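Local coordinates for protein separin (Saccharomyces cerevisiae, PDB 5U1T) that cleaves the cohesin subunit MCD1/SCC1 at the onset of anaphase as a caspase-like cysteine protease, held inactive by securin during most of the cell cycle, at residues A[78-81]-A[82-85]; A[136-139]-A[140-144]; A[1270-1273]-A[1274-1278]; A[1330-1333]-A[1334-1337]. One frame throughout, in Å; residues are numbered along the deposited sequence.

Contact 1. Residues A[78-81]-A[82-85]; sequences HLMI and IVKL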
loop_
_atom_site.group_PDB
_atom_site.type_symbol
_atom_site.label_atom_id
_atom_site.label_comp_id
_atom_site.label_asym_id
_atom_site.label_seq_id
_atom_site.Cartn_x
_atom_site.Cartn_y
_atom_site.Cartn_z
ATOM N N HIS A 78 1.367 -4.800 -59.879
ATOM C CA HIS A 78 2.705 -4.499 -60.349
ATOM C C HIS A 78 3.141 -5.525 -61.416
ATOM O O HIS A 78 3.748 -5.162 -62.434
ATOM C CB HIS A 78 3.663 -4.469 -59.159
ATOM C CG HIS A 78 4.933 -3.717 -59.411
ATOM N ND1 HIS A 78 5.792 -3.359 -58.403
ATOM C CD2 HIS A 78 5.488 -3.276 -60.563
ATOM C CE1 HIS A 78 6.827 -2.714 -58.914
ATOM N NE2 HIS A 78 6.670 -2.658 -60.221
ATOM N N LEU A 79 2.814 -6.798 -61.173
ATOM C CA LEU A 79 3.116 -7.880 -62.110
ATOM C C LEU A 79 2.417 -7.647 -63.432
ATOM O O LEU A 79 2.979 -7.907 -64.484
ATOM C CB LEU A 79 2.696 -9.229 -61.548
ATOM C CG LEU A 79 3.584 -9.824 -60.468
ATOM C CD1 LEU A 79 3.094 -11.211 -60.097
ATOM C CD2 LEU A 79 5.028 -9.846 -60.917
ATOM N N MET A 80 1.193 -7.138 -63.363
ATOM C CA MET A 80 0.446 -6.824 -64.562
ATOM C C MET A 80 1.088 -5.660 -65.307
ATOM O O MET A 80 1.080 -5.626 -66.528
ATOM C CB MET A 80 -1.014 -6.508 -64.230
ATOM C CG MET A 80 -1.952 -6.549 -65.452
ATOM S SD MET A 80 -1.828 -8.066 -66.456
ATOM C CE MET A 80 -3.004 -7.754 -67.785
ATOM N N ILE A 81 1.655 -4.713 -64.572
ATOM C CA ILE A 81 2.363 -3.581 -65.180
ATOM C C ILE A 81 3.578 -4.049 -65.974
ATOM O O ILE A 81 3.827 -3.585 -67.093
ATOM C CB ILE A 81 2.804 -2.571 -64.110
ATOM C CG1 ILE A 81 1.569 -1.856 -63.555
ATOM C CG2 ILE A 81 3.832 -1.590 -64.677
ATOM C CD1 ILE A 81 1.857 -0.873 -62.493
ATOM N N ILE A 82 4.320 -4.976 -65.381
ATOM C CA ILE A 82 5.487 -5.560 -66.017
ATOM C C ILE A 82 5.116 -6.290 -67.321
ATOM O O ILE A 82 5.760 -6.064 -68.347
ATOM C CB ILE A 82 6.222 -6.518 -65.035
ATOM C CG1 ILE A 82 6.800 -5.714 -63.863
ATOM C CG2 ILE A 82 7.324 -7.321 -65.737
ATOM C CD1 ILE A 82 7.319 -6.560 -62.714
ATOM N N VAL A 83 4.082 -7.137 -67.309
ATOM C CA VAL A 83 3.738 -7.882 -68.531
ATOM C C VAL A 83 3.202 -6.942 -69.618
ATOM O O VAL A 83 3.511 -7.131 -70.805
ATOM C CB VAL A 83 2.706 -9.027 -68.275
ATOM C CG1 VAL A 83 3.284 -10.077 -67.347
ATOM C CG2 VAL A 83 1.446 -8.484 -67.683
ATOM N N LYS A 84 2.438 -5.921 -69.215
ATOM C CA LYS A 84 1.934 -4.930 -70.158
ATOM C C LYS A 84 3.081 -4.184 -70.820
ATOM O O LYS A 84 2.993 -3.821 -71.986
ATOM C CB LYS A 84 0.988 -3.947 -69.481
ATOM C CG LYS A 84 -0.291 -4.603 -69.037
ATOM C CD LYS A 84 -1.498 -3.695 -69.142
ATOM C CE LYS A 84 -2.628 -4.217 -68.257
ATOM N NZ LYS A 84 -3.971 -3.634 -68.610
ATOM N N LEU A 85 4.158 -3.967 -70.075
ATOM C CA LEU A 85 5.385 -3.410 -70.629
ATOM C C LEU A 85 6.022 -4.372 -71.616
ATOM O O LEU A 85 6.490 -3.962 -72.671
ATOM C CB LEU A 85 6.381 -3.082 -69.513
ATOM C CG LEU A 85 6.011 -1.872 -68.659
ATOM C CD1 LEU A 85 6.885 -1.777 -67.425
ATOM C CD2 LEU A 85 6.097 -0.619 -69.487
#

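Contact 2. Residues A[136-139]-A[140-144]; sequences ALQI and ILKRK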
loop_
_atom_site.group_PDB
_atom_site.type_symbol
_atom_site.label_atom_id
_atom_site.label_comp_id
_atom_site.label_asym_id
_atom_site.label_seq_id
_atom_site.Cartn_x
_atom_site.Cartn_y
_atom_site.Cartn_z
ATOM N N ALA A 136 11.363 -12.576 -65.818
ATOM C CA ALA A 136 12.746 -12.213 -66.032
ATOM C C ALA A 136 13.351 -13.071 -67.137
ATOM O O ALA A 136 14.134 -12.577 -67.961
ATOM C CB ALA A 136 13.541 -12.348 -64.743
ATOM N N LEU A 137 12.996 -14.350 -67.170
ATOM C CA LEU A 137 13.488 -15.220 -68.240
ATOM C C LEU A 137 12.897 -14.811 -69.586
ATOM O O LEU A 137 13.588 -14.837 -70.601
ATOM C CB LEU A 137 13.174 -16.685 -67.951
ATOM C CG LEU A 137 14.007 -17.310 -66.832
ATOM C CD1 LEU A 137 13.647 -18.761 -66.636
ATOM C CD2 LEU A 137 15.485 -17.162 -67.089
ATOM N N GLN A 138 11.624 -14.425 -69.586
ATOM C CA GLN A 138 10.964 -13.920 -70.788
ATOM C C GLN A 138 11.729 -12.728 -71.335
ATOM O O GLN A 138 12.016 -12.668 -72.534
ATOM C CB GLN A 138 9.505 -13.536 -70.489
ATOM C CG GLN A 138 8.704 -12.934 -71.652
ATOM C CD GLN A 138 8.499 -13.901 -72.819
ATOM O OE1 GLN A 138 8.644 -15.118 -72.676
ATOM N NE2 GLN A 138 8.167 -13.350 -73.988
ATOM N N ILE A 139 12.078 -11.794 -70.456
ATOM C CA ILE A 139 12.807 -10.594 -70.842
ATOM C C ILE A 139 14.182 -10.952 -71.409
ATOM O O ILE A 139 14.544 -10.468 -72.486
ATOM C CB ILE A 139 12.944 -9.614 -69.648
ATOM C CG1 ILE A 139 11.557 -9.142 -69.206
ATOM C CG2 ILE A 139 13.787 -8.414 -70.021
ATOM C CD1 ILE A 139 11.557 -8.232 -68.013
ATOM N N ILE A 140 14.930 -11.813 -70.712
ATOM C CA ILE A 140 16.260 -12.239 -71.176
ATOM C C ILE A 140 16.148 -12.853 -72.565
ATOM O O ILE A 140 17.009 -12.669 -73.447
ATOM C CB ILE A 140 16.908 -13.257 -70.212
ATOM C CG1 ILE A 140 17.092 -12.640 -68.826
ATOM C CG2 ILE A 140 18.251 -13.728 -70.745
ATOM C CD1 ILE A 140 17.597 -13.604 -67.785
ATOM N N LEU A 141 15.060 -13.575 -72.773
ATOM C CA LEU A 141 14.792 -14.141 -74.074
ATOM C C LEU A 141 14.524 -13.063 -75.122
ATOM O O LEU A 141 15.183 -13.035 -76.149
ATOM C CB LEU A 141 13.613 -15.092 -73.987
ATOM C CG LEU A 141 13.440 -15.891 -75.262
ATOM C CD1 LEU A 141 14.712 -16.669 -75.535
ATOM C CD2 LEU A 141 12.253 -16.805 -75.089
ATOM N N LYS A 142 13.572 -12.172 -74.867
ATOM C CA LYS A 142 13.205 -11.193 -75.885
ATOM C C LYS A 142 14.266 -10.119 -76.107
ATOM O O LYS A 142 14.296 -9.492 -77.165
ATOM C CB LYS A 142 11.875 -10.540 -75.544
ATOM C CG LYS A 142 10.723 -11.507 -75.592
ATOM C CD LYS A 142 10.798 -12.352 -76.848
ATOM C CE LYS A 142 9.713 -11.989 -77.843
ATOM N NZ LYS A 142 8.437 -12.757 -77.567
ATOM N N ARG A 143 15.137 -9.899 -75.125
ATOM C CA ARG A 143 16.273 -9.001 -75.327
ATOM C C ARG A 143 17.441 -9.726 -76.005
ATOM O O ARG A 143 18.467 -9.108 -76.324
ATOM C CB ARG A 143 16.725 -8.398 -74.001
ATOM C CG ARG A 143 15.695 -7.482 -73.350
ATOM C CD ARG A 143 16.281 -6.709 -72.182
ATOM N NE ARG A 143 16.938 -5.468 -72.580
ATOM C CZ ARG A 143 17.140 -4.445 -71.757
ATOM N NH1 ARG A 143 16.741 -4.527 -70.492
ATOM N NH2 ARG A 143 17.739 -3.345 -72.193
ATOM N N LYS A 144 17.273 -11.030 -76.228
ATOM C CA LYS A 144 18.278 -11.863 -76.898
ATOM C C LYS A 144 19.592 -11.863 -76.127
ATOM O O LYS A 144 20.674 -11.849 -76.716
ATOM C CB LYS A 144 18.523 -11.398 -78.343
ATOM C CG LYS A 144 17.266 -11.181 -79.165
ATOM C CD LYS A 144 17.491 -11.601 -80.608
ATOM C CE LYS A 144 16.370 -11.113 -81.505
ATOM N NZ LYS A 144 16.068 -9.679 -81.214
#

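Contact 3. Residues A[1270-1273]-A[1274-1278]; sequences LPSR and KLYGN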
loop_
_atom_site.group_PDB
_atom_site.type_symbol
_atom_site.label_atom_id
_atom_site.label_comp_id
_atom_site.label_asym_id
_atom_site.label_seq_id
_atom_site.Cartn_x
_atom_site.Cartn_y
_atom_site.Cartn_z
ATOM N N LEU A 1270 -44.497 9.826 60.905
ATOM C CA LEU A 1270 -44.740 9.307 59.555
ATOM C C LEU A 1270 -46.032 8.482 59.476
ATOM O O LEU A 1270 -46.171 7.485 60.170
ATOM C CB LEU A 1270 -43.565 8.444 59.101
ATOM C CG LEU A 1270 -42.402 9.069 58.344
ATOM C CD1 LEU A 1270 -42.106 10.457 58.829
ATOM C CD2 LEU A 1270 -41.191 8.166 58.488
ATOM N N PRO A 1271 -46.963 8.878 58.596
ATOM C CA PRO A 1271 -48.265 8.217 58.476
ATOM C C PRO A 1271 -48.164 6.702 58.374
ATOM O O PRO A 1271 -49.020 5.992 58.896
ATOM C CB PRO A 1271 -48.843 8.786 57.181
ATOM C CG PRO A 1271 -48.080 9.973 56.877
ATOM C CD PRO A 1271 -46.750 9.887 57.547
ATOM N N SER A 1272 -47.131 6.208 57.710
ATOM C CA SER A 1272 -46.994 4.780 57.510
ATOM C C SER A 1272 -46.703 4.058 58.811
ATOM O O SER A 1272 -47.244 2.980 59.065
ATOM C CB SER A 1272 -45.889 4.487 56.506
ATOM O OG SER A 1272 -46.079 3.195 55.969
ATOM N N ARG A 1273 -45.841 4.651 59.635
ATOM C CA ARG A 1273 -45.392 3.986 60.849
ATOM C C ARG A 1273 -46.457 4.142 61.912
ATOM O O ARG A 1273 -46.576 3.334 62.823
ATOM C CB ARG A 1273 -44.046 4.543 61.288
ATOM C CG ARG A 1273 -42.921 3.921 60.531
ATOM C CD ARG A 1273 -41.711 4.809 60.398
ATOM N NE ARG A 1273 -40.885 4.342 59.292
ATOM C CZ ARG A 1273 -39.655 3.839 59.388
ATOM N NH1 ARG A 1273 -39.024 3.745 60.557
ATOM N NH2 ARG A 1273 -39.051 3.446 58.275
ATOM N N LYS A 1274 -47.280 5.160 61.736
ATOM C CA LYS A 1274 -48.378 5.406 62.645
ATOM C C LYS A 1274 -49.549 4.478 62.410
ATOM O O LYS A 1274 -50.283 4.198 63.354
ATOM C CB LYS A 1274 -48.833 6.849 62.528
ATOM C CG LYS A 1274 -47.713 7.822 62.857
ATOM C CD LYS A 1274 -48.072 9.226 62.439
ATOM C CE LYS A 1274 -49.374 9.617 63.082
ATOM N NZ LYS A 1274 -49.575 11.068 62.919
ATOM N N LEU A 1275 -49.714 3.978 61.179
ATOM C CA LEU A 1275 -50.938 3.253 60.814
ATOM C C LEU A 1275 -50.799 1.825 60.294
ATOM O O LEU A 1275 -51.803 1.109 60.219
ATOM C CB LEU A 1275 -51.702 4.042 59.751
ATOM C CG LEU A 1275 -51.983 5.505 60.066
ATOM C CD1 LEU A 1275 -52.307 6.214 58.782
ATOM C CD2 LEU A 1275 -53.090 5.689 61.121
ATOM N N TYR A 1276 -49.594 1.412 59.902
ATOM C CA TYR A 1276 -49.421 0.131 59.211
ATOM C C TYR A 1276 -48.295 -0.730 59.771
ATOM O O TYR A 1276 -47.256 -0.219 60.225
ATOM C CB TYR A 1276 -49.176 0.364 57.717
ATOM C CG TYR A 1276 -50.319 1.062 57.033
ATOM C CD1 TYR A 1276 -51.444 0.349 56.622
ATOM C CD2 TYR A 1276 -50.282 2.426 56.795
ATOM C CE1 TYR A 1276 -52.500 0.985 55.996
ATOM C CE2 TYR A 1276 -51.321 3.073 56.176
ATOM C CZ TYR A 1276 -52.431 2.356 55.776
ATOM O OH TYR A 1276 -53.478 2.997 55.144
ATOM N N GLY A 1277 -48.510 -2.044 59.718
ATOM C CA GLY A 1277 -47.554 -3.008 60.230
ATOM C C GLY A 1277 -47.214 -2.758 61.685
ATOM O O GLY A 1277 -48.048 -2.243 62.434
ATOM N N ASN A 1278 -45.989 -3.119 62.057
ATOM C CA ASN A 1278 -45.477 -2.947 63.404
ATOM C C ASN A 1278 -44.023 -2.479 63.328
ATOM O O ASN A 1278 -43.469 -2.392 62.243
ATOM C CB ASN A 1278 -45.611 -4.253 64.213
ATOM C CG ASN A 1278 -44.687 -5.352 63.712
ATOM O OD1 ASN A 1278 -43.532 -5.108 63.382
ATOM N ND2 ASN A 1278 -45.196 -6.571 63.659
#

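Contact 4. Residues A[1330-1333]-A[1334-1337]; sequences IDFS and MLHV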
loop_
_atom_site.group_PDB
_atom_site.type_symbol
_atom_site.label_atom_id
_atom_site.label_comp_id
_atom_site.label_asym_id
_atom_site.label_seq_id
_atom_site.Cartn_x
_atom_site.Cartn_y
_atom_site.Cartn_z
ATOM N N ILE A 1330 -47.531 14.050 56.718
ATOM C CA ILE A 1330 -46.372 13.960 57.584
ATOM C C ILE A 1330 -46.415 15.180 58.494
ATOM O O ILE A 1330 -46.746 16.278 58.040
ATOM C CB ILE A 1330 -45.048 13.923 56.793
ATOM C CG1 ILE A 1330 -44.982 12.671 55.905
ATOM C CG2 ILE A 1330 -43.840 14.019 57.737
ATOM C CD1 ILE A 1330 -43.953 12.753 54.802
ATOM N N ASP A 1331 -46.110 15.002 59.771
ATOM C CA ASP A 1331 -46.031 16.156 60.650
ATOM C C ASP A 1331 -44.645 16.781 60.593
ATOM O O ASP A 1331 -43.797 16.494 61.433
ATOM C CB ASP A 1331 -46.374 15.776 62.089
ATOM C CG ASP A 1331 -46.657 16.989 62.954
ATOM O OD1 ASP A 1331 -46.440 18.128 62.479
ATOM O OD2 ASP A 1331 -47.091 16.799 64.113
ATOM N N PHE A 1332 -44.427 17.643 59.604
ATOM C CA PHE A 1332 -43.130 18.288 59.412
ATOM C C PHE A 1332 -42.791 19.210 60.571
ATOM O O PHE A 1332 -41.626 19.333 60.927
ATOM C CB PHE A 1332 -43.092 19.062 58.091
ATOM C CG PHE A 1332 -42.954 18.182 56.884
ATOM C CD1 PHE A 1332 -41.721 17.698 56.512
ATOM C CD2 PHE A 1332 -44.063 17.824 56.140
ATOM C CE1 PHE A 1332 -41.589 16.881 55.417
ATOM C CE2 PHE A 1332 -43.937 17.011 55.038
ATOM C CZ PHE A 1332 -42.692 16.538 54.673
ATOM N N SER A 1333 -43.809 19.837 61.163
ATOM C CA SER A 1333 -43.593 20.745 62.286
ATOM C C SER A 1333 -42.889 19.993 63.396
ATOM O O SER A 1333 -41.874 20.448 63.939
ATOM C CB SER A 1333 -44.909 21.319 62.779
ATOM O OG SER A 1333 -45.844 21.335 61.713
ATOM N N MET A 1334 -43.405 18.809 63.688
ATOM C CA MET A 1334 -42.857 17.969 64.738
ATOM C C MET A 1334 -41.499 17.357 64.343
ATOM O O MET A 1334 -40.596 17.268 65.178
ATOM C CB MET A 1334 -43.877 16.886 65.092
ATOM C CG MET A 1334 -43.906 16.462 66.535
ATOM S SD MET A 1334 -44.192 17.814 67.709
ATOM C CE MET A 1334 -45.526 18.689 66.869
ATOM N N LEU A 1335 -41.344 16.946 63.082
ATOM C CA LEU A 1335 -40.038 16.477 62.615
ATOM C C LEU A 1335 -39.001 17.544 62.892
ATOM O O LEU A 1335 -37.969 17.287 63.498
ATOM C CB LEU A 1335 -40.035 16.159 61.117
ATOM C CG LEU A 1335 -40.715 14.898 60.587
ATOM C CD1 LEU A 1335 -40.410 14.713 59.114
ATOM C CD2 LEU A 1335 -40.307 13.676 61.393
ATOM N N HIS A 1336 -39.308 18.747 62.429
ATOM C CA HIS A 1336 -38.461 19.921 62.565
ATOM C C HIS A 1336 -38.034 20.137 64.010
ATOM O O HIS A 1336 -36.829 20.154 64.311
ATOM C CB HIS A 1336 -39.220 21.142 62.017
ATOM C CG HIS A 1336 -38.641 22.473 62.392
ATOM N ND1 HIS A 1336 -39.387 23.633 62.356
ATOM C CD2 HIS A 1336 -37.395 22.840 62.791
ATOM C CE1 HIS A 1336 -38.633 24.650 62.733
ATOM N NE2 HIS A 1336 -37.423 24.198 63.010
ATOM N N VAL A 1337 -39.020 20.288 64.895
ATOM C CA VAL A 1337 -38.761 20.620 66.284
ATOM C C VAL A 1337 -37.978 19.530 66.992
ATOM O O VAL A 1337 -36.962 19.804 67.621
ATOM C CB VAL A 1337 -40.081 20.879 67.057
ATOM C CG1 VAL A 1337 -39.849 20.835 68.558
ATOM C CG2 VAL A 1337 -40.689 22.210 66.639
#

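Contact 1. Residues A[78-81]-A[82-85]
From Ile82 N to His78 O (3.0 Å) through to Leu85 N to Ile81 O (3.0 Å), four successive amides donate to the carbonyl four residues earlier, the regular pattern of an alpha-helix. On this frame Met80 serves two partners. Its CG stands opposite the backbone N (chi1 -164°), and a bend at the following bond carries the thioether to Val83, where Met80 SD meets Val83 CG2 at 3.5 Å, the two side chains crossing at about a right angle. Past the sulfur, Met80 CE meets Lys84 CE at 3.6 Å, a contact with the aliphatic arm of the lysine. Pairings of this i to i+3 and i to i+4 kind run along the outside of helix 69-87 in the helical domain; here Leu79, Met80 and Val83 also pack against the chain of another protein, while Leu79 and Val83 touch Leu135 of helix 129-142. Elsewhere on the helix, Ile81 CG2 lies alongside Leu85 CD1 at 4.1 Å, both side chains pointing the same way. The His78 ring meets Ile82 obliquely, CD2 to CG1 at 4.3 Å, and hydrogen bonds at both ring nitrogens, NE2 with Glu97 OE1 and ND1 with Tyr59 OH, hold its rotation.

Contact 2. Residues A[136-139]-A[140-144]
Ile139 lies alongside Arg143, its CG2 3.7 Å from Arg143 CD, so that the branched side chain runs beside the aliphatic part of the arginine. The pair spans the C-terminal end of helix 129-142, which closes in a Schellman motif: Lys144 takes a positive phi of 60°, and its N turns back to Leu141 O at 2.9 Å. On another side of the same turn, Ile140 lies extended along the backbone, CG1 close to Ala136 O, and brings CD1 to Leu137 CD2 at 4.2 Å. Around this pair helices 113-117 and 146-158 close in, Ile140 touching Leu113, Leu117, Tyr149 and Ile153. With an alanine at Ile140 the CD1 contact to Leu137 disappears, and a gap would probably open between this helix and those two neighbours. Gln138 and Lys142 run side by side and point the same way. With its CG swung away from the amide nitrogen (chi1 178°), the glutamine folds at the next bond, which sets its NE2 3.5 Å from Lys142 CG. The polar ends turn to a partner chain: Gln138 OE1 and Lys142 NZ both hydrogen-bond to the backbone of another protein, so neighbouring turns of this helix hold the partner through its main chain. Beneath them, Lys142 N donates to Gln138 O at 2.8 Å, in the carbonyl plane.

Contact 3. Residues A[1270-1273]-A[1274-1278]
Lys1274 N donates to Leu1270 O at 3.0 Å, almost straight out from the carbonyl, in a backbone bond of the very short helix 1271-1275. This helix follows helix 1252-1269 directly, and Leu1270 is the joint: the first residue to leave the longer helix and the N-cap of the shorter. The amide of Leu1275 is held more loosely, shared between Pro1271 O at 3.1 Å and Ser1272 O at 3.4 Å, both bonds weak. Ser1272 O also receives Tyr1276 N at 2.9 Å, so this single oxygen takes two amides as the helix gives out, Tyr1276 being the first residue to leave helical geometry.

Van der Waals contacts set side-chain carbons against these same carbonyl oxygens. Lys1274 CG and CD lie over Leu1270 O, and the bend at the third torsion of the lysine (chi3 56°) then leads its end away. Leu1275 covers Pro1271 O, with CG at 3.2 Å. The ring of Tyr1276 presents an edge to Ser1272 O, its CD2 3.8 Å away and the oxygen near the ring plane. Leu1270 and Arg1273 both touch Leu1318 of helix 1303-1320.

Ionic and polar side-chain bonds are directed elsewhere. Arg1273 extends from CG to NE and forms a salt bridge through NH2 to Glu1323, with a second bond from NH2 to Ile1283 O.

The chemistry thus implies a single turn held within itself by main-chain bonds, several of them weak, and tied to the surrounding fold through the Arg1273 salt bridge and the packing of buried Leu1270 and Pro1271.

Contact 4. Residues A[1330-1333]-A[1334-1337]
Helix 1332-1347 starts with an N-cap at Asp1331, whose OD1 accepts a weak bond from Met1334 N at 3.3 Å. The carboxylate reaches forward because the first torsion (chi1 -165°) sets CG beside the residue's own carbonyl carbon. Its other oxygen, OD2, lies 3.4 Å from Met1334 CB, and the methionine, bent at its second and third torsions, curls back so that CE also approaches OD2. Ser1333 OG gives OD1 a second weak bond at 3.4 Å. A negative charge at this end of a helix would probably interact favourably with the helix dipole. Replaced by an alanine, Asp1331 would probably leave Met1334 N without its side-chain acceptor and Ser1333 OG free to turn. The regular helical bonds begin at once, with Leu1335 N to Asp1331 O at 3.0 Å, in the carbonyl plane, followed by His1336 N to Phe1332 O at 2.8 Å.

On the apolar side, Ile1330 CG2 meets two groups. It sits 4.0 Å above the Phe1332 ring, over its centre, and touches Leu1335 CD1 at 3.8 Å; the leucine methyl approaches the ring obliquely. Leu1335 continues onto Ile1265 of helix 1252-1269 and Ile1311 of helix 1303-1320. An acidic N-cap flanked by an apolar pair, one residue before the cap and the other four after it, is typical of a helix start closed by a hydrophobic staple.

Overall arrangement
Along the chain the four contacts come in order, and in space they form two distant pairs. Contacts 1 and 2 lie on helices 69-87 and 129-142 of the N-terminal helical region, their centres 14 Å apart, and both border the chain of another protein. Contacts 3 and 4, on helices 1271-1275 and 1332-1347, have centres 16 Å apart and touch directly, Pro1271 CD meeting Ile1330 CG1 at 3.7 Å; both belong to the peptidase C50 part of the chain. About 136 to 149 Å separate the centres of one pair from those of the other, on opposite sides of the chain's centre. Local packing of this kind is thus sampled far to both sides of an elongated protease, away from the probable catalytic cysteine.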